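Local coordinates for Serine/threonine-protein kinase Tel1 (Chaetomium thermophilum, PDB 6SKY) that transfers phosphate from ATP to protein serines and threonines and probably acts as an ATM-type sensor kinase that triggers checkpoint signalling after DNA damage, at residues Q1813-A1816 with K1817-L1820; Q2106-L2109 with A2110-K2114; L2159-I2162 with R2163-L2167. All blocks are in the same frame, centred on the assembly; numbering follows the deposited sequence.

Contact 1. Residues Q1813-A1816 with K1817-L1820; sequences QQSA and KREL
Ser1815 OG approaches the guanidinium of Arg1818 obliquely, 3.9 Å from its NH2, and stands at the same distance from CD of the Glu1819 carboxylate. The guanidinium and the carboxylate gather over the first turn of helix 1815-1827, consistent with the alpha-solenoid architecture of the protein; the chain enters this helix through an inverse gamma turn centred on Gln1814. Arg1818 reaches the serine because its chain bends at chi3 (57°), folding the guanidinium back; its NH2 also forms a long salt bridge to Glu1819 OE2. Glu1819, with CG anti to its own carbonyl carbon (chi1 -64°), runs back along the turn and brings CG against the carbonyl oxygen of Ser1815.

The amide of Gln1814 lies beside the extended Lys1817 chain, both pointing the same way, with OE1 3.7 Å from CD. This is packing along the aliphatic part: the ammonium of Lys1817 is bound to the carbonyl oxygen of His1865. Ala1816 packs on Val1805 of helix 1793-1808, and Leu1820 meets Phe1752 and Leu1867, so the turn's apolar side faces that helix and two nearby loops.

Two backbone bonds secure the turn. Glu1819 N donates to Ser1815 O over 2.9 Å, and Leu1820 N donates to Ala1816 O at 2.9 Å with an N-H...O angle of 166°.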
loop_
_atom_site.group_PDB
_atom_site.type_symbol
_atom_site.label_atom_id
_atom_site.label_comp_id
_atom_site.label_asym_id
_atom_site.label_seq_id
_atom_site.Cartn_x
_atom_site.Cartn_y
_atom_site.Cartn_z
ATOM N N GLN A 1813 0.923 29.515 -63.937
ATOM C CA GLN A 1813 0.672 30.456 -62.856
ATOM C C GLN A 1813 -0.270 29.818 -61.845
ATOM O O GLN A 1813 -1.406 29.467 -62.177
ATOM C CB GLN A 1813 0.086 31.754 -63.406
ATOM C CG GLN A 1813 -0.040 32.857 -62.378
ATOM C CD GLN A 1813 -1.480 33.231 -62.099
ATOM O OE1 GLN A 1813 -2.349 33.068 -62.952
ATOM N NE2 GLN A 1813 -1.741 33.732 -60.898
ATOM N N GLN A 1814 0.198 29.667 -60.610
ATOM C CA GLN A 1814 -0.523 28.909 -59.592
ATOM C C GLN A 1814 -1.566 29.808 -58.949
ATOM O O GLN A 1814 -1.323 30.452 -57.931
ATOM C CB GLN A 1814 0.449 28.343 -58.570
ATOM C CG GLN A 1814 1.327 27.268 -59.145
ATOM C CD GLN A 1814 2.261 26.682 -58.133
ATOM O OE1 GLN A 1814 2.667 27.351 -57.190
ATOM N NE2 GLN A 1814 2.611 25.421 -58.317
ATOM N N SER A 1815 -2.757 29.824 -59.540
ATOM C CA SER A 1815 -3.826 30.706 -59.098
ATOM C C SER A 1815 -4.686 30.074 -58.012
ATOM O O SER A 1815 -4.956 30.705 -56.985
ATOM C CB SER A 1815 -4.695 31.096 -60.292
ATOM O OG SER A 1815 -5.724 31.985 -59.902
ATOM N N ALA A 1816 -5.136 28.835 -58.232
ATOM C CA ALA A 1816 -5.977 28.171 -57.246
ATOM C C ALA A 1816 -5.227 27.924 -55.952
ATOM O O ALA A 1816 -5.818 28.006 -54.873
ATOM C CB ALA A 1816 -6.512 26.857 -57.799
ATOM N N LYS A 1817 -3.931 27.631 -56.032
ATOM C CA LYS A 1817 -3.152 27.458 -54.815
ATOM C C LYS A 1817 -3.129 28.742 -54.006
ATOM O O LYS A 1817 -3.372 28.729 -52.798
ATOM C CB LYS A 1817 -1.732 27.017 -55.144
ATOM C CG LYS A 1817 -0.846 26.986 -53.925
ATOM C CD LYS A 1817 0.572 26.636 -54.270
ATOM C CE LYS A 1817 1.434 26.639 -53.031
ATOM N NZ LYS A 1817 2.794 26.117 -53.308
ATOM N N ARG A 1818 -2.852 29.865 -54.665
ATOM C CA ARG A 1818 -2.812 31.150 -53.980
ATOM C C ARG A 1818 -4.160 31.488 -53.360
ATOM O O ARG A 1818 -4.238 31.873 -52.189
ATOM C CB ARG A 1818 -2.379 32.235 -54.959
ATOM C CG ARG A 1818 -2.376 33.624 -54.375
ATOM C CD ARG A 1818 -2.137 34.665 -55.450
ATOM N NE ARG A 1818 -3.124 34.577 -56.518
ATOM C CZ ARG A 1818 -4.350 35.080 -56.442
ATOM N NH1 ARG A 1818 -4.744 35.702 -55.341
ATOM N NH2 ARG A 1818 -5.186 34.953 -57.462
ATOM N N GLU A 1819 -5.240 31.323 -54.125
ATOM C CA GLU A 1819 -6.561 31.683 -53.622
ATOM C C GLU A 1819 -6.972 30.808 -52.445
ATOM O O GLU A 1819 -7.431 31.311 -51.412
ATOM C CB GLU A 1819 -7.587 31.581 -54.745
ATOM C CG GLU A 1819 -7.355 32.548 -55.881
ATOM C CD GLU A 1819 -8.309 32.322 -57.036
ATOM O OE1 GLU A 1819 -8.683 31.157 -57.282
ATOM O OE2 GLU A 1819 -8.689 33.312 -57.695
ATOM N N LEU A 1820 -6.811 29.490 -52.581
ATOM C CA LEU A 1820 -7.218 28.580 -51.519
ATOM C C LEU A 1820 -6.357 28.747 -50.280
ATOM O O LEU A 1820 -6.866 28.702 -49.158
ATOM C CB LEU A 1820 -7.159 27.141 -52.017
ATOM C CG LEU A 1820 -8.317 26.673 -52.885
ATOM C CD1 LEU A 1820 -7.963 25.381 -53.565
ATOM C CD2 LEU A 1820 -9.537 26.491 -52.031
#

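Contact 2. Residues Q2106-L2109 with A2110-K2114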
loop_
_atom_site.group_PDB
_atom_site.type_symbol
_atom_site.label_atom_id
_atom_site.label_comp_id
_atom_site.label_asym_id
_atom_site.label_seq_id
_atom_site.Cartn_x
_atom_site.Cartn_y
_atom_site.Cartn_z
ATOM N N GLN A 2106 -31.611 -21.956 -17.985
ATOM C CA GLN A 2106 -30.247 -22.461 -17.943
ATOM C C GLN A 2106 -29.445 -22.021 -19.159
ATOM O O GLN A 2106 -28.238 -21.773 -19.049
ATOM C CB GLN A 2106 -30.253 -23.976 -17.827
ATOM C CG GLN A 2106 -31.147 -24.496 -16.724
ATOM C CD GLN A 2106 -30.846 -23.873 -15.379
ATOM O OE1 GLN A 2106 -29.690 -23.620 -15.043
ATOM N NE2 GLN A 2106 -31.890 -23.620 -14.598
ATOM N N CYS A 2107 -30.091 -21.898 -20.318
ATOM C CA CYS A 2107 -29.373 -21.407 -21.488
ATOM C C CYS A 2107 -28.981 -19.944 -21.326
ATOM O O CYS A 2107 -27.890 -19.538 -21.745
ATOM C CB CYS A 2107 -30.212 -21.614 -22.742
ATOM S SG CYS A 2107 -30.205 -23.319 -23.347
ATOM N N THR A 2108 -29.842 -19.137 -20.705
ATOM C CA THR A 2108 -29.478 -17.750 -20.432
ATOM C C THR A 2108 -28.292 -17.665 -19.476
ATOM O O THR A 2108 -27.381 -16.847 -19.666
ATOM C CB THR A 2108 -30.680 -17.004 -19.866
ATOM O OG1 THR A 2108 -31.870 -17.488 -20.495
ATOM C CG2 THR A 2108 -30.559 -15.519 -20.141
ATOM N N LEU A 2109 -28.272 -18.519 -18.455
ATOM C CA LEU A 2109 -27.139 -18.528 -17.535
ATOM C C LEU A 2109 -25.841 -18.928 -18.239
ATOM O O LEU A 2109 -24.778 -18.330 -18.006
ATOM C CB LEU A 2109 -27.447 -19.461 -16.370
ATOM C CG LEU A 2109 -26.757 -19.215 -15.034
ATOM C CD1 LEU A 2109 -27.011 -17.811 -14.558
ATOM C CD2 LEU A 2109 -27.265 -20.208 -14.031
ATOM N N ALA A 2110 -25.902 -19.930 -19.117
ATOM C CA ALA A 2110 -24.707 -20.317 -19.861
ATOM C C ALA A 2110 -24.234 -19.206 -20.794
ATOM O O ALA A 2110 -23.020 -19.030 -21.003
ATOM C CB ALA A 2110 -24.977 -21.594 -20.645
ATOM N N THR A 2111 -25.169 -18.449 -21.366
ATOM C CA THR A 2111 -24.782 -17.291 -22.162
ATOM C C THR A 2111 -24.025 -16.277 -21.319
ATOM O O THR A 2111 -23.017 -15.709 -21.765
ATOM C CB THR A 2111 -26.016 -16.649 -22.780
ATOM O OG1 THR A 2111 -26.770 -17.643 -23.478
ATOM C CG2 THR A 2111 -25.607 -15.592 -23.752
ATOM N N PHE A 2112 -24.506 -16.027 -20.103
ATOM C CA PHE A 2112 -23.796 -15.121 -19.208
ATOM C C PHE A 2112 -22.370 -15.592 -18.961
ATOM O O PHE A 2112 -21.438 -14.780 -18.909
ATOM C CB PHE A 2112 -24.546 -14.998 -17.890
ATOM C CG PHE A 2112 -25.824 -14.248 -18.001
ATOM C CD1 PHE A 2112 -26.100 -13.499 -19.123
ATOM C CD2 PHE A 2112 -26.750 -14.283 -16.983
ATOM C CE1 PHE A 2112 -27.272 -12.812 -19.229
ATOM C CE2 PHE A 2112 -27.924 -13.594 -17.091
ATOM C CZ PHE A 2112 -28.185 -12.859 -18.211
ATOM N N GLU A 2113 -22.177 -16.902 -18.827
ATOM C CA GLU A 2113 -20.828 -17.415 -18.581
ATOM C C GLU A 2113 -19.893 -17.191 -19.775
ATOM O O GLU A 2113 -18.736 -16.767 -19.603
ATOM C CB GLU A 2113 -20.906 -18.888 -18.219
ATOM C CG GLU A 2113 -21.742 -19.137 -16.987
ATOM C CD GLU A 2113 -22.045 -20.601 -16.768
ATOM O OE1 GLU A 2113 -23.059 -20.909 -16.109
ATOM O OE2 GLU A 2113 -21.273 -21.449 -17.260
ATOM N N LYS A 2114 -20.360 -17.468 -20.992
ATOM C CA LYS A 2114 -19.511 -17.210 -22.160
ATOM C C LYS A 2114 -19.152 -15.726 -22.276
ATOM O O LYS A 2114 -17.995 -15.353 -22.567
ATOM C CB LYS A 2114 -20.211 -17.688 -23.423
ATOM C CG LYS A 2114 -20.696 -19.112 -23.347
ATOM C CD LYS A 2114 -21.737 -19.389 -24.412
ATOM C CE LYS A 2114 -22.409 -20.734 -24.194
ATOM N NZ LYS A 2114 -23.657 -20.875 -24.994
#
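The carbonyl oxygen of Cys2107 is gripped by two donors of Thr2111: the backbone N at 3.0 Å and the hydroxyl OG1 at 2.8 Å. They approach from opposite faces of the carbonyl plane, so the oxygen serves both the i to i+4 bond of an alpha helix and a threonine hydroxyl folded back on the preceding turn. The helix is 2102-2119, one of the packed helices of the FAT domain, whose sequence family is placed in the TPR clan. Thr2111 can make the second bond because OG1 sits beside its own backbone N (chi1 -53°), facing the earlier turn.

Thr2108 and Phe2112 form the next pair, one turn apart. Thr2108 O accepts Phe2112 N at 3.0 Å and also lies over one face of the phenyl ring, 3.4 Å above its plane and shifted toward the rim. The two side chains run side by side in the same direction, bringing the Thr2108 methyl CG2 to 4.1 Å from CZ. The Thr2108 hydroxyl turns back instead, to Glu2104 O. On the same side of the ring plane as Thr2108 O, Leu2109 CD1 lies 4.3 Å from Phe2112 CD2.

Beyond the helix, the ring makes a cation-pi contact with Arg2134 and touches Glu2092 of helix 2077-2097. With Phe2112 cut back to an alanine, the backbone bond could remain, but the Arg2134 cation would probably lose its aromatic partner and a gap would open beside Thr2108 CG2 and Leu2109 CD1. Further along, Glu2113 N donates to Leu2109 O at 3.1 Å, while Glu2113 CG packs 3.3 Å from that same oxygen.

Contact 3. Residues L2159-I2162 with R2163-L2167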
loop_
_atom_site.group_PDB
_atom_site.type_symbol
_atom_site.label_atom_id
_atom_site.label_comp_id
_atom_site.label_asym_id
_atom_site.label_seq_id
_atom_site.Cartn_x
_atom_site.Cartn_y
_atom_site.Cartn_z
ATOM N N LEU A 2159 -32.608 -18.372 -7.315
ATOM C CA LEU A 2159 -31.391 -19.124 -7.566
ATOM C C LEU A 2159 -30.625 -18.556 -8.749
ATOM O O LEU A 2159 -29.391 -18.467 -8.716
ATOM C CB LEU A 2159 -31.742 -20.585 -7.799
ATOM C CG LEU A 2159 -30.589 -21.564 -7.707
ATOM C CD1 LEU A 2159 -29.866 -21.347 -6.415
ATOM C CD2 LEU A 2159 -31.130 -22.960 -7.782
ATOM N N VAL A 2160 -31.336 -18.148 -9.802
ATOM C CA VAL A 2160 -30.641 -17.614 -10.965
ATOM C C VAL A 2160 -30.054 -16.244 -10.658
ATOM O O VAL A 2160 -28.976 -15.899 -11.161
ATOM C CB VAL A 2160 -31.580 -17.596 -12.184
ATOM C CG1 VAL A 2160 -32.070 -16.212 -12.485
ATOM C CG2 VAL A 2160 -30.874 -18.160 -13.382
ATOM N N GLN A 2161 -30.707 -15.464 -9.797
ATOM C CA GLN A 2161 -30.129 -14.192 -9.381
ATOM C C GLN A 2161 -28.842 -14.401 -8.601
ATOM O O GLN A 2161 -27.848 -13.697 -8.816
ATOM C CB GLN A 2161 -31.131 -13.420 -8.539
ATOM C CG GLN A 2161 -30.611 -12.121 -8.019
ATOM C CD GLN A 2161 -31.494 -11.542 -6.963
ATOM O OE1 GLN A 2161 -32.438 -12.175 -6.521
ATOM N NE2 GLN A 2161 -31.194 -10.334 -6.545
ATOM N N ILE A 2162 -28.844 -15.370 -7.689
ATOM C CA ILE A 2162 -27.650 -15.671 -6.908
ATOM C C ILE A 2162 -26.506 -16.088 -7.819
ATOM O O ILE A 2162 -25.370 -15.622 -7.673
ATOM C CB ILE A 2162 -27.965 -16.750 -5.862
ATOM C CG1 ILE A 2162 -28.858 -16.166 -4.778
ATOM C CG2 ILE A 2162 -26.704 -17.298 -5.261
ATOM C CD1 ILE A 2162 -29.408 -17.183 -3.870
ATOM N N ARG A 2163 -26.786 -16.973 -8.772
ATOM C CA ARG A 2163 -25.732 -17.432 -9.670
ATOM C C ARG A 2163 -25.166 -16.295 -10.515
ATOM O O ARG A 2163 -23.946 -16.207 -10.710
ATOM C CB ARG A 2163 -26.259 -18.543 -10.559
ATOM C CG ARG A 2163 -26.644 -19.777 -9.812
ATOM C CD ARG A 2163 -26.325 -20.977 -10.643
ATOM N NE ARG A 2163 -26.807 -22.211 -10.043
ATOM C CZ ARG A 2163 -27.947 -22.802 -10.376
ATOM N NH1 ARG A 2163 -28.308 -23.928 -9.778
ATOM N NH2 ARG A 2163 -28.726 -22.269 -11.306
ATOM N N GLY A 2164 -26.029 -15.424 -11.037
ATOM C CA GLY A 2164 -25.536 -14.280 -11.784
ATOM C C GLY A 2164 -24.654 -13.376 -10.948
ATOM O O GLY A 2164 -23.636 -12.868 -11.427
ATOM N N MET A 2165 -25.020 -13.175 -9.684
ATOM C CA MET A 2165 -24.198 -12.345 -8.809
ATOM C C MET A 2165 -22.834 -12.971 -8.550
ATOM O O MET A 2165 -21.818 -12.270 -8.538
ATOM C CB MET A 2165 -24.920 -12.101 -7.495
ATOM C CG MET A 2165 -25.835 -10.907 -7.498
ATOM S SD MET A 2165 -26.858 -10.857 -6.023
ATOM C CE MET A 2165 -26.861 -9.109 -5.693
ATOM N N LEU A 2166 -22.784 -14.283 -8.329
ATOM C CA LEU A 2166 -21.493 -14.922 -8.084
ATOM C C LEU A 2166 -20.595 -14.849 -9.315
ATOM O O LEU A 2166 -19.372 -14.662 -9.204
ATOM C CB LEU A 2166 -21.707 -16.364 -7.642
ATOM C CG LEU A 2166 -22.455 -16.533 -6.320
ATOM C CD1 LEU A 2166 -22.742 -17.975 -6.040
ATOM C CD2 LEU A 2166 -21.666 -15.943 -5.196
ATOM N N LEU A 2167 -21.190 -14.969 -10.499
ATOM C CA LEU A 2167 -20.441 -14.789 -11.739
ATOM C C LEU A 2167 -19.851 -13.385 -11.836
ATOM O O LEU A 2167 -18.664 -13.204 -12.154
ATOM C CB LEU A 2167 -21.379 -15.082 -12.901
ATOM C CG LEU A 2167 -20.969 -15.131 -14.356
ATOM C CD1 LEU A 2167 -19.911 -16.166 -14.572
ATOM C CD2 LEU A 2167 -22.204 -15.481 -15.127
#
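Leu2159 and Arg2163 cross obliquely, the leucine branch lying over one face of the guanidinium. Leu2159 CG stands 3.8 Å above the guanidinium plane, displaced toward the rim, and its methyl CD2 comes to 3.6 Å from Arg2163 NH1. The first two torsions of the arginine place the group: CG is anti to the carbonyl carbon (chi1 -64°), and the bend at chi2 (-145°) directs the rest of the chain back along the preceding turn. The methylenes follow the same route, with Arg2163 CG 3.2 Å from Leu2159 O, the oxygen that accepts Arg2163 N. The contact is therefore apolar stacking on a charged plane, not a polar bond.

A different geometry governs Ile2162 and Leu2166, whose side chains lie side by side and point the same way. The methyl branch CG2 of the isoleucine meets Leu2166 CD1 at 4.1 Å, an ordinary van der Waals approach. Both pairs are i to i+4 contacts on helix 2154-2174, within the alpha-helical FAT domain. Gly2164 continues the backbone bonding between them, its N donating to Val2160 O over 3.0 Å at an N-H...O angle of 166°.

Gln2161 and Met2165 are another i to i+4 pair, packed against helices 2124-2143 and 2178-2189: Gln2161 NE2 is 4.4 Å from Met2165 SD, a loose approach. Around them, Gln2161 touches Ser2139 and Ser2142 of the first helix, whereas Met2165 packs on Leu2184, Ala2187 and Leu2188 of the second. Met2165 N donates to Gln2161 O at 3.0 Å.

How the contacts relate
Contacts 2 and 3 are neighbours: their centres lie 11 Å apart, and helices 2102-2119 and 2154-2174 meet directly between them. Leu2109 CD2 packs 3.6 Å from Arg2163 CD, and Phe2112 CB lies 3.7 Å from Leu2167 CD2, so one apolar seam joins both segments of each helix. A further touch, Leu2109 CD1 to Val2160 CG2 at 4.1 Å, extends the seam. Contact 1 comes earlier in the chain and is remote, its centre about 64 Å from that of contact 2 and 69 Å from that of contact 3, on the opposite side of the chain's centre. All three lie away from the kinase pocket holding the ATP analogue and magnesium.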